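Local coordinates for SspB protein (Streptomyces clavuligerus, PDB 6JUF), which belongs to the SspABCD-SspE phosphorothioation-sensing anti-phage defence system and probably acts as a metal-dependent DNase, at residues Leu69-Asp77 with Lys339-Glu347; Ser223-Ile234 with Phe268-Ala278. All coordinates share one frame; numbering follows the deposited sequence.

Interaction 1 of 2, residues Leu69-Asp77 with Lys339-Glu347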
loop_
_atom_site.group_PDB
_atom_site.type_symbol
_atom_site.label_atom_id
_atom_site.label_comp_id
_atom_site.label_asym_id
_atom_site.label_seq_id
_atom_site.Cartn_x
_atom_site.Cartn_y
_atom_site.Cartn_z
ATOM N N LEU B 69 -11.897 5.798 13.133
ATOM C CA LEU B 69 -10.720 5.479 13.930
ATOM C C LEU B 69 -10.546 6.474 15.055
ATOM O O LEU B 69 -9.840 6.200 16.033
ATOM C CB LEU B 69 -9.453 5.446 13.041
ATOM C CG LEU B 69 -9.512 4.376 11.925
ATOM C CD1 LEU B 69 -8.368 4.617 10.955
ATOM C CD2 LEU B 69 -9.369 2.940 12.425
ATOM N N THR B 70 -11.177 7.647 14.923
ATOM C CA THR B 70 -11.280 8.588 16.037
ATOM C C THR B 70 -12.678 9.125 16.093
ATOM O O THR B 70 -13.436 8.992 15.113
ATOM C CB THR B 70 -10.395 9.822 15.842
ATOM O OG1 THR B 70 -10.722 10.453 14.568
ATOM C CG2 THR B 70 -8.894 9.456 15.876
ATOM N N ARG B 71 -13.013 9.652 17.296
ATOM C CA ARG B 71 -14.184 10.504 17.471
ATOM C C ARG B 71 -13.642 11.844 17.959
ATOM O O ARG B 71 -12.547 11.886 18.545
ATOM C CB ARG B 71 -15.171 9.928 18.511
ATOM C CG ARG B 71 -16.173 8.859 18.035
ATOM C CD ARG B 71 -17.473 9.684 17.762
ATOM N NE ARG B 71 -18.505 8.777 17.890
ATOM C CZ ARG B 71 -19.728 8.884 17.466
ATOM N NH1 ARG B 71 -20.136 10.003 16.872
ATOM N NH2 ARG B 71 -20.512 7.835 17.677
ATOM N N GLU B 72 -14.387 12.921 17.776
ATOM C CA GLU B 72 -13.966 14.203 18.254
ATOM C C GLU B 72 -15.035 14.770 19.228
ATOM O O GLU B 72 -16.249 14.526 19.097
ATOM C CB GLU B 72 -13.709 15.189 17.077
ATOM C CG GLU B 72 -12.585 14.736 16.152
ATOM C CD GLU B 72 -12.235 15.786 15.140
ATOM O OE1 GLU B 72 -12.769 16.918 15.174
ATOM O OE2 GLU B 72 -11.436 15.449 14.252
ATOM N N HIS B 73 -14.518 15.533 20.202
ATOM C CA HIS B 73 -15.403 16.159 21.223
ATOM C C HIS B 73 -14.723 17.296 21.889
ATOM O O HIS B 73 -13.513 17.308 21.919
ATOM C CB HIS B 73 -15.845 15.128 22.261
ATOM C CG HIS B 73 -17.113 15.533 22.992
ATOM N ND1 HIS B 73 -17.096 15.848 24.289
ATOM C CD2 HIS B 73 -18.397 15.819 22.536
ATOM C CE1 HIS B 73 -18.340 16.203 24.687
ATOM N NE2 HIS B 73 -19.124 16.209 23.614
ATOM N N TYR B 74 -15.453 18.249 22.477
ATOM C CA TYR B 74 -14.761 19.280 23.271
ATOM C C TYR B 74 -13.959 18.660 24.424
ATOM O O TYR B 74 -14.368 17.646 25.039
ATOM C CB TYR B 74 -15.755 20.319 23.819
ATOM C CG TYR B 74 -16.760 20.792 22.772
ATOM C CD1 TYR B 74 -16.415 21.773 21.824
ATOM C CD2 TYR B 74 -18.046 20.243 22.719
ATOM C CE1 TYR B 74 -17.336 22.215 20.878
ATOM C CE2 TYR B 74 -18.965 20.659 21.767
ATOM C CZ TYR B 74 -18.611 21.646 20.849
ATOM O OH TYR B 74 -19.540 22.070 19.901
ATOM N N GLY B 75 -12.785 19.244 24.696
ATOM C CA GLY B 75 -11.999 18.892 25.877
ATOM C C GLY B 75 -12.749 19.475 27.065
ATOM O O GLY B 75 -13.686 20.223 26.886
ATOM N N ASP B 76 -12.340 19.133 28.275
ATOM C CA ASP B 76 -12.990 19.640 29.489
ATOM C C ASP B 76 -12.563 21.098 29.760
ATOM O O ASP B 76 -12.274 21.507 30.896
ATOM C CB ASP B 76 -12.536 18.763 30.640
ATOM C CG ASP B 76 -11.058 18.466 30.569
ATOM O OD1 ASP B 76 -10.278 19.332 30.084
ATOM O OD2 ASP B 76 -10.672 17.354 30.975
ATOM N N ASP B 77 -12.525 21.912 28.722
ATOM C CA ASP B 77 -11.617 23.013 28.854
ATOM C C ASP B 77 -12.005 24.343 29.494
ATOM O O ASP B 77 -11.126 25.061 29.935
ATOM C CB ASP B 77 -10.757 23.198 27.619
ATOM C CG ASP B 77 -9.427 23.795 27.972
ATOM O OD1 ASP B 77 -8.643 23.129 28.696
ATOM O OD2 ASP B 77 -9.200 24.960 27.590
ATOM N N LYS B 339 -14.744 10.470 26.540
ATOM C CA LYS B 339 -15.224 11.395 25.449
ATOM C C LYS B 339 -15.793 10.743 24.188
ATOM O O LYS B 339 -16.677 11.319 23.536
ATOM C CB LYS B 339 -14.258 12.505 25.113
ATOM C CG LYS B 339 -14.437 13.695 26.066
ATOM C CD LYS B 339 -13.171 14.216 26.622
ATOM C CE LYS B 339 -13.515 15.024 27.891
ATOM N NZ LYS B 339 -14.552 16.076 27.697
ATOM N N LEU B 340 -15.371 9.487 23.938
ATOM C CA LEU B 340 -16.049 8.659 22.876
ATOM C C LEU B 340 -17.584 8.566 23.059
ATOM O O LEU B 340 -18.297 8.874 22.139
ATOM C CB LEU B 340 -15.463 7.228 22.801
ATOM C CG LEU B 340 -13.946 7.161 22.533
ATOM C CD1 LEU B 340 -13.386 5.767 22.622
ATOM C CD2 LEU B 340 -13.706 7.691 21.120
ATOM N N ALA B 341 -18.066 8.127 24.242
ATOM C CA ALA B 341 -19.510 7.989 24.502
ATOM C C ALA B 341 -20.181 9.388 24.462
ATOM O O ALA B 341 -21.315 9.529 24.040
ATOM C CB ALA B 341 -19.761 7.255 25.828
ATOM N N GLU B 342 -19.425 10.376 24.961
ATOM C CA GLU B 342 -19.874 11.773 24.997
ATOM C C GLU B 342 -20.163 12.294 23.589
ATOM O O GLU B 342 -21.208 12.915 23.338
ATOM C CB GLU B 342 -18.877 12.674 25.744
ATOM C CG GLU B 342 -19.069 12.644 27.256
ATOM C CD GLU B 342 -20.535 12.741 27.640
ATOM O OE1 GLU B 342 -21.177 13.775 27.321
ATOM O OE2 GLU B 342 -21.048 11.776 28.261
ATOM N N ALA B 343 -19.224 12.011 22.680
ATOM C CA ALA B 343 -19.440 12.270 21.265
ATOM C C ALA B 343 -20.666 11.518 20.628
ATOM O O ALA B 343 -21.486 12.115 19.890
ATOM C CB ALA B 343 -18.130 12.029 20.475
ATOM N N GLU B 344 -20.778 10.207 20.899
ATOM C CA GLU B 344 -21.965 9.451 20.474
ATOM C C GLU B 344 -23.279 10.092 21.015
ATOM O O GLU B 344 -24.239 10.280 20.273
ATOM C CB GLU B 344 -21.841 7.992 20.866
ATOM C CG GLU B 344 -22.834 7.126 20.077
ATOM C CD GLU B 344 -22.939 5.733 20.616
ATOM O OE1 GLU B 344 -22.938 5.594 21.855
ATOM O OE2 GLU B 344 -23.013 4.778 19.814
ATOM N N LYS B 345 -23.265 10.466 22.305
ATOM C CA LYS B 345 -24.452 11.053 22.950
ATOM C C LYS B 345 -24.901 12.358 22.297
ATOM O O LYS B 345 -26.101 12.608 22.076
ATOM C CB LYS B 345 -24.220 11.278 24.444
ATOM C CG LYS B 345 -24.365 10.021 25.285
ATOM C CD LYS B 345 -24.543 10.368 26.767
ATOM C CE LYS B 345 -24.665 9.104 27.618
ATOM N NZ LYS B 345 -23.472 8.211 27.462
ATOM N N ARG B 346 -23.896 13.186 22.014
ATOM C CA ARG B 346 -24.110 14.445 21.312
ATOM C C ARG B 346 -24.795 14.235 19.986
ATOM O O ARG B 346 -25.713 14.990 19.621
ATOM C CB ARG B 346 -22.788 15.164 21.070
ATOM C CG ARG B 346 -23.059 16.575 20.525
ATOM C CD ARG B 346 -21.845 17.262 19.952
ATOM N NE ARG B 346 -20.960 16.325 19.277
ATOM C CZ ARG B 346 -21.198 15.742 18.100
ATOM N NH1 ARG B 346 -22.337 15.973 17.395
ATOM N NH2 ARG B 346 -20.276 14.896 17.634
ATOM N N GLU B 347 -24.303 13.244 19.235
ATOM C CA GLU B 347 -24.908 12.965 17.945
ATOM C C GLU B 347 -26.327 12.383 18.113
ATOM O O GLU B 347 -27.251 12.754 17.379
ATOM C CB GLU B 347 -24.012 12.046 17.118
ATOM C CG GLU B 347 -24.329 12.132 15.646
ATOM C CD GLU B 347 -23.363 11.346 14.762
ATOM O OE1 GLU B 347 -23.861 10.584 13.937
ATOM O OE2 GLU B 347 -22.095 11.525 14.851
#
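Ala343 lies between the long side chains of Arg71 and His73, and its methyl group marks the tight part of this contact. Ala343 CB comes within 3.4 Å of Glu72 O and 3.6 Å of Arg71 CD, so the helix reaches the strand backbone itself. Beside it Leu340 offers one branch, CD2, to Arg71 CB at 3.7 Å. From there Arg71 bends at chi2, which lays the guanidinium against the helix backbone: one face, toward its rim, is covered by Glu344 CA and Ala343 C. At the edge, in the plane of the group, Arg71 NH1 meets Glu347 OE2 at 3.2 Å in a salt bridge whose hydrogen bond is weak, the two planes lying 72° apart. Both partners are tied further, Arg71 NH2 to Gly123 O and Glu347 OE1 to Lys125 N, so the pair also binds the 123-125 backbone. The motif is a helix laid across a two-stranded antiparallel hairpin. The axes of strand 70-74 and helix 339-347 cross at 79°, and alternate residues Arg71 and His73 face the helix while Glu72 turns to the other side, where Arg61 and Arg65 hold its carboxylate. Two residues on, His73 has CG anti to the backbone N (chi1 -158°), and its ring spreads over the next part of the helix. Glu342 CB sits over one face in a CH-pi contact, 4.0 Å from the centroid, with Ala343 N beside it; Tyr74 CD2 lies over the opposite face. Beyond the ring the packing thins out toward Tyr74 and the exposed Asp76. Here Lys339, bent at chi2 and chi4, swings its ammonium to Tyr74 O, NZ to O 3.1 Å, tilted slightly from the carbonyl plane, while Asp76 merely flanks the lysine tip.

Interaction 2 of 2, residues Ser223-Ile234 with Phe268-Ala278; sequences SGSRPSLPARII and FRIREADIAAA
Arg226 grips the backbone at Phe268-Arg269 with its NE and NH2, both directed at one acceptor, Arg269 O. The NH2 bond is the straighter (3.0 Å from Arg226 NH2 to Arg269 O, 147° at the hydrogen) and uses a lone pair in the carbonyl plane; the NE bond comes from above that plane. NE also makes a weak bond to Phe268 O, and NH2 is shared with Thr222 O. The bend of Arg226 at chi2 (-105°) carries the guanidinium to these carbonyls while its CG lies 3.5 Å from Ile270 CG2. Two successive carbonyls where the chain leaves its helical path, Arg269 having positive phi, are thus given donors. Arg271, at the N-cap position of helix 272-285, gives its backbone N to Asp274 OD2 at 2.9 Å, a bond within the first turn. Arg271 NH2 stands close to Ser223 O, but the angle is too poor for a hydrogen bond.

Inward from the arginine the contact is apolar. Leu229 covers one face of the Phe268 ring with CD1, and Ile234 and Ile270 meet tip to tip through their CD1 atoms. Ala231 and Ala278, with CB atoms 3.9 Å apart, let helices 231-243 and 272-285 come close. Pro227, Ser228 and Pro230 touch a second subunit. Trp111 of helix 107-118 packs on Arg226, Leu229 and Ile233, Leu314 of helix 306-317 on Ile233, and strand 218-221 runs just before Ser223.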
loop_
_atom_site.group_PDB
_atom_site.type_symbol
_atom_site.label_atom_id
_atom_site.label_comp_id
_atom_site.label_asym_id
_atom_site.label_seq_id
_atom_site.Cartn_x
_atom_site.Cartn_y
_atom_site.Cartn_z
ATOM N N SER B 223 -17.754 -4.675 -11.790
ATOM C CA SER B 223 -18.740 -5.693 -11.340
ATOM C C SER B 223 -18.321 -7.140 -11.476
ATOM O O SER B 223 -19.174 -8.027 -11.515
ATOM C CB SER B 223 -20.138 -5.461 -11.964
ATOM O OG SER B 223 -19.999 -5.283 -13.339
ATOM N N GLY B 224 -17.036 -7.423 -11.538
ATOM C CA GLY B 224 -16.630 -8.853 -11.456
ATOM C C GLY B 224 -16.682 -9.530 -10.071
ATOM O O GLY B 224 -17.276 -9.031 -9.084
ATOM N N SER B 225 -16.074 -10.708 -9.990
ATOM C CA SER B 225 -16.022 -11.427 -8.714
ATOM C C SER B 225 -14.874 -10.816 -7.900
ATOM O O SER B 225 -14.022 -10.089 -8.450
ATOM C CB SER B 225 -15.791 -12.903 -8.916
ATOM O OG SER B 225 -14.450 -13.118 -9.321
ATOM N N ARG B 226 -14.845 -11.108 -6.610
ATOM C CA ARG B 226 -13.951 -10.375 -5.688
ATOM C C ARG B 226 -13.167 -11.377 -4.825
ATOM O O ARG B 226 -13.478 -11.574 -3.665
ATOM C CB ARG B 226 -14.748 -9.448 -4.768
ATOM C CG ARG B 226 -15.747 -8.550 -5.483
ATOM C CD ARG B 226 -15.316 -7.133 -5.577
ATOM N NE ARG B 226 -16.322 -6.335 -6.261
ATOM C CZ ARG B 226 -16.113 -5.652 -7.389
ATOM N NH1 ARG B 226 -14.914 -5.612 -7.935
ATOM N NH2 ARG B 226 -17.101 -4.972 -7.967
ATOM N N PRO B 227 -12.135 -11.986 -5.404
ATOM C CA PRO B 227 -11.350 -12.970 -4.654
ATOM C C PRO B 227 -10.642 -12.427 -3.438
ATOM O O PRO B 227 -10.414 -13.197 -2.494
ATOM C CB PRO B 227 -10.346 -13.509 -5.682
ATOM C CG PRO B 227 -10.252 -12.382 -6.703
ATOM C CD PRO B 227 -11.661 -11.859 -6.805
ATOM N N SER B 228 -10.348 -11.132 -3.430
ATOM C CA SER B 228 -9.742 -10.465 -2.245
ATOM C C SER B 228 -10.661 -10.130 -1.070
ATOM O O SER B 228 -10.152 -9.678 -0.036
ATOM C CB SER B 228 -8.956 -9.183 -2.643
ATOM O OG SER B 228 -9.881 -8.153 -2.893
ATOM N N LEU B 229 -11.963 -10.390 -1.211
ATOM C CA LEU B 229 -12.991 -10.002 -0.194
ATOM C C LEU B 229 -13.365 -11.248 0.588
ATOM O O LEU B 229 -14.109 -12.113 0.065
ATOM C CB LEU B 229 -14.186 -9.366 -0.876
ATOM C CG LEU B 229 -15.396 -9.010 0.020
ATOM C CD1 LEU B 229 -15.012 -8.191 1.246
ATOM C CD2 LEU B 229 -16.486 -8.357 -0.858
ATOM N N PRO B 230 -12.825 -11.385 1.812
ATOM C CA PRO B 230 -13.102 -12.632 2.555
ATOM C C PRO B 230 -14.605 -12.769 2.913
ATOM O O PRO B 230 -15.314 -11.778 3.212
ATOM C CB PRO B 230 -12.231 -12.531 3.841
ATOM C CG PRO B 230 -11.199 -11.509 3.493
ATOM C CD PRO B 230 -11.895 -10.528 2.551
ATOM N N ALA B 231 -15.071 -14.041 2.923
ATOM C CA ALA B 231 -16.443 -14.350 3.383
ATOM C C ALA B 231 -16.802 -13.780 4.747
ATOM O O ALA B 231 -17.910 -13.265 4.913
ATOM C CB ALA B 231 -16.640 -15.863 3.383
ATOM N N ARG B 232 -15.878 -13.838 5.720
ATOM C CA ARG B 232 -16.202 -13.299 7.038
ATOM C C ARG B 232 -16.305 -11.762 7.041
ATOM O O ARG B 232 -16.978 -11.193 7.854
ATOM C CB ARG B 232 -15.208 -13.785 8.109
ATOM C CG ARG B 232 -15.456 -15.292 8.387
ATOM C CD ARG B 232 -14.568 -15.808 9.521
ATOM N NE ARG B 232 -13.205 -15.960 9.066
ATOM C CZ ARG B 232 -12.329 -16.886 9.488
ATOM N NH1 ARG B 232 -12.682 -17.802 10.374
ATOM N NH2 ARG B 232 -11.099 -16.914 8.997
ATOM N N ILE B 233 -15.615 -11.093 6.085
ATOM C CA ILE B 233 -15.818 -9.619 5.995
ATOM C C ILE B 233 -17.224 -9.277 5.447
ATOM O O ILE B 233 -17.926 -8.408 5.970
ATOM C CB ILE B 233 -14.715 -8.917 5.150
ATOM C CG1 ILE B 233 -13.300 -9.081 5.743
ATOM C CG2 ILE B 233 -15.069 -7.422 4.941
ATOM C CD1 ILE B 233 -13.116 -8.494 7.135
ATOM N N ILE B 234 -17.648 -10.044 4.436
ATOM C CA ILE B 234 -19.033 -9.969 3.920
ATOM C C ILE B 234 -20.052 -10.223 5.044
ATOM O O ILE B 234 -20.971 -9.430 5.280
ATOM C CB ILE B 234 -19.246 -10.901 2.718
ATOM C CG1 ILE B 234 -18.348 -10.452 1.531
ATOM C CG2 ILE B 234 -20.710 -10.891 2.295
ATOM C CD1 ILE B 234 -18.207 -11.496 0.402
ATOM N N PHE B 268 -19.837 -3.095 -1.502
ATOM C CA PHE B 268 -18.759 -3.942 -2.028
ATOM C C PHE B 268 -18.920 -4.246 -3.510
ATOM O O PHE B 268 -18.043 -4.890 -4.091
ATOM C CB PHE B 268 -18.624 -5.260 -1.233
ATOM C CG PHE B 268 -18.350 -5.069 0.258
ATOM C CD1 PHE B 268 -17.504 -4.033 0.705
ATOM C CD2 PHE B 268 -18.799 -6.001 1.173
ATOM C CE1 PHE B 268 -17.158 -3.914 2.065
ATOM C CE2 PHE B 268 -18.461 -5.894 2.539
ATOM C CZ PHE B 268 -17.616 -4.867 2.975
ATOM N N ARG B 269 -20.053 -3.870 -4.089
ATOM C CA ARG B 269 -20.364 -4.107 -5.506
ATOM C C ARG B 269 -20.276 -5.610 -5.788
ATOM O O ARG B 269 -19.512 -6.066 -6.654
ATOM C CB ARG B 269 -19.526 -3.185 -6.442
ATOM C CG ARG B 269 -19.910 -1.693 -6.318
ATOM C CD ARG B 269 -21.433 -1.504 -6.276
ATOM N NE ARG B 269 -21.882 -0.106 -6.065
ATOM C CZ ARG B 269 -22.119 0.739 -7.053
ATOM N NH1 ARG B 269 -21.914 0.330 -8.315
ATOM N NH2 ARG B 269 -22.520 1.983 -6.787
ATOM N N ILE B 270 -20.987 -6.380 -4.974
ATOM C CA ILE B 270 -21.105 -7.845 -5.150
ATOM C C ILE B 270 -22.558 -8.233 -5.348
ATOM O O ILE B 270 -23.457 -7.520 -4.918
ATOM C CB ILE B 270 -20.471 -8.613 -3.968
ATOM C CG1 ILE B 270 -21.144 -8.184 -2.633
ATOM C CG2 ILE B 270 -18.940 -8.375 -4.018
ATOM C CD1 ILE B 270 -20.649 -8.977 -1.419
ATOM N N ARG B 271 -22.761 -9.352 -6.053
ATOM C CA ARG B 271 -24.089 -9.864 -6.371
ATOM C C ARG B 271 -24.749 -10.595 -5.203
ATOM O O ARG B 271 -24.054 -11.078 -4.320
ATOM C CB ARG B 271 -23.970 -10.810 -7.566
ATOM C CG ARG B 271 -23.514 -10.078 -8.809
ATOM C CD ARG B 271 -23.762 -10.874 -10.077
ATOM N NE ARG B 271 -22.771 -10.548 -11.114
ATOM C CZ ARG B 271 -22.629 -9.366 -11.721
ATOM N NH1 ARG B 271 -23.408 -8.328 -11.418
ATOM N NH2 ARG B 271 -21.687 -9.214 -12.643
ATOM N N GLU B 272 -26.061 -10.667 -5.201
ATOM C CA GLU B 272 -26.808 -11.423 -4.190
ATOM C C GLU B 272 -26.260 -12.829 -4.015
ATOM O O GLU B 272 -26.203 -13.287 -2.878
ATOM C CB GLU B 272 -28.308 -11.492 -4.548
ATOM C CG GLU B 272 -29.176 -11.899 -3.374
ATOM C CD GLU B 272 -30.647 -11.833 -3.716
ATOM O OE1 GLU B 272 -31.150 -10.764 -4.153
ATOM O OE2 GLU B 272 -31.291 -12.850 -3.521
ATOM N N ALA B 273 -25.895 -13.512 -5.112
ATOM C CA ALA B 273 -25.403 -14.902 -5.081
ATOM C C ALA B 273 -24.127 -14.933 -4.276
ATOM O O ALA B 273 -23.859 -15.893 -3.544
ATOM C CB ALA B 273 -25.128 -15.457 -6.503
ATOM N N ASP B 274 -23.297 -13.911 -4.449
ATOM C CA ASP B 274 -22.003 -13.826 -3.779
ATOM C C ASP B 274 -22.199 -13.641 -2.266
ATOM O O ASP B 274 -21.451 -14.194 -1.446
ATOM C CB ASP B 274 -21.231 -12.604 -4.303
ATOM C CG ASP B 274 -20.933 -12.697 -5.774
ATOM O OD1 ASP B 274 -20.575 -13.806 -6.215
ATOM O OD2 ASP B 274 -21.053 -11.651 -6.462
ATOM N N ILE B 275 -23.155 -12.802 -1.902
ATOM C CA ILE B 275 -23.473 -12.594 -0.501
ATOM C C ILE B 275 -24.023 -13.901 0.085
ATOM O O ILE B 275 -23.688 -14.274 1.205
ATOM C CB ILE B 275 -24.480 -11.458 -0.352
ATOM C CG1 ILE B 275 -23.869 -10.111 -0.799
ATOM C CG2 ILE B 275 -24.975 -11.329 1.065
ATOM C CD1 ILE B 275 -24.926 -9.034 -1.007
ATOM N N ALA B 276 -24.881 -14.587 -0.668
ATOM C CA ALA B 276 -25.431 -15.858 -0.155
ATOM C C ALA B 276 -24.347 -16.869 0.080
ATOM O O ALA B 276 -24.357 -17.585 1.086
ATOM C CB ALA B 276 -26.437 -16.410 -1.168
ATOM N N ALA B 277 -23.418 -16.955 -0.861
ATOM C CA ALA B 277 -22.344 -17.963 -0.740
ATOM C C ALA B 277 -21.450 -17.688 0.464
ATOM O O ALA B 277 -21.049 -18.630 1.184
ATOM C CB ALA B 277 -21.523 -18.066 -2.006
ATOM N N ALA B 278 -21.164 -16.424 0.735
ATOM C CA ALA B 278 -20.358 -16.066 1.913
ATOM C C ALA B 278 -21.118 -16.388 3.195
ATOM O O ALA B 278 -20.526 -16.918 4.150
ATOM C CB ALA B 278 -19.989 -14.594 1.882
#

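Both contacts are partly buried, yet they are built differently. Interaction 1 sets a C-terminal helix across a strand, and its polar part pairs a salt bridge with a lysine-to-carbonyl bond, whereas in interaction 2 an arginine serves carbonyls alone. Interaction 2 joins two loops and the starts of helices 231-243 and 272-285, with more of its touching residues buried. The two hold no element in common. The centres of interaction 1 and interaction 2 are 34 Å apart, on opposite sides of the centre of the chain; the nearest atoms of interaction 1 and interaction 2 are about 13 Å apart. Along the sequence, interaction 2 is nested inside the long loop that interaction 1 closes, and it alone adjoins the second subunit.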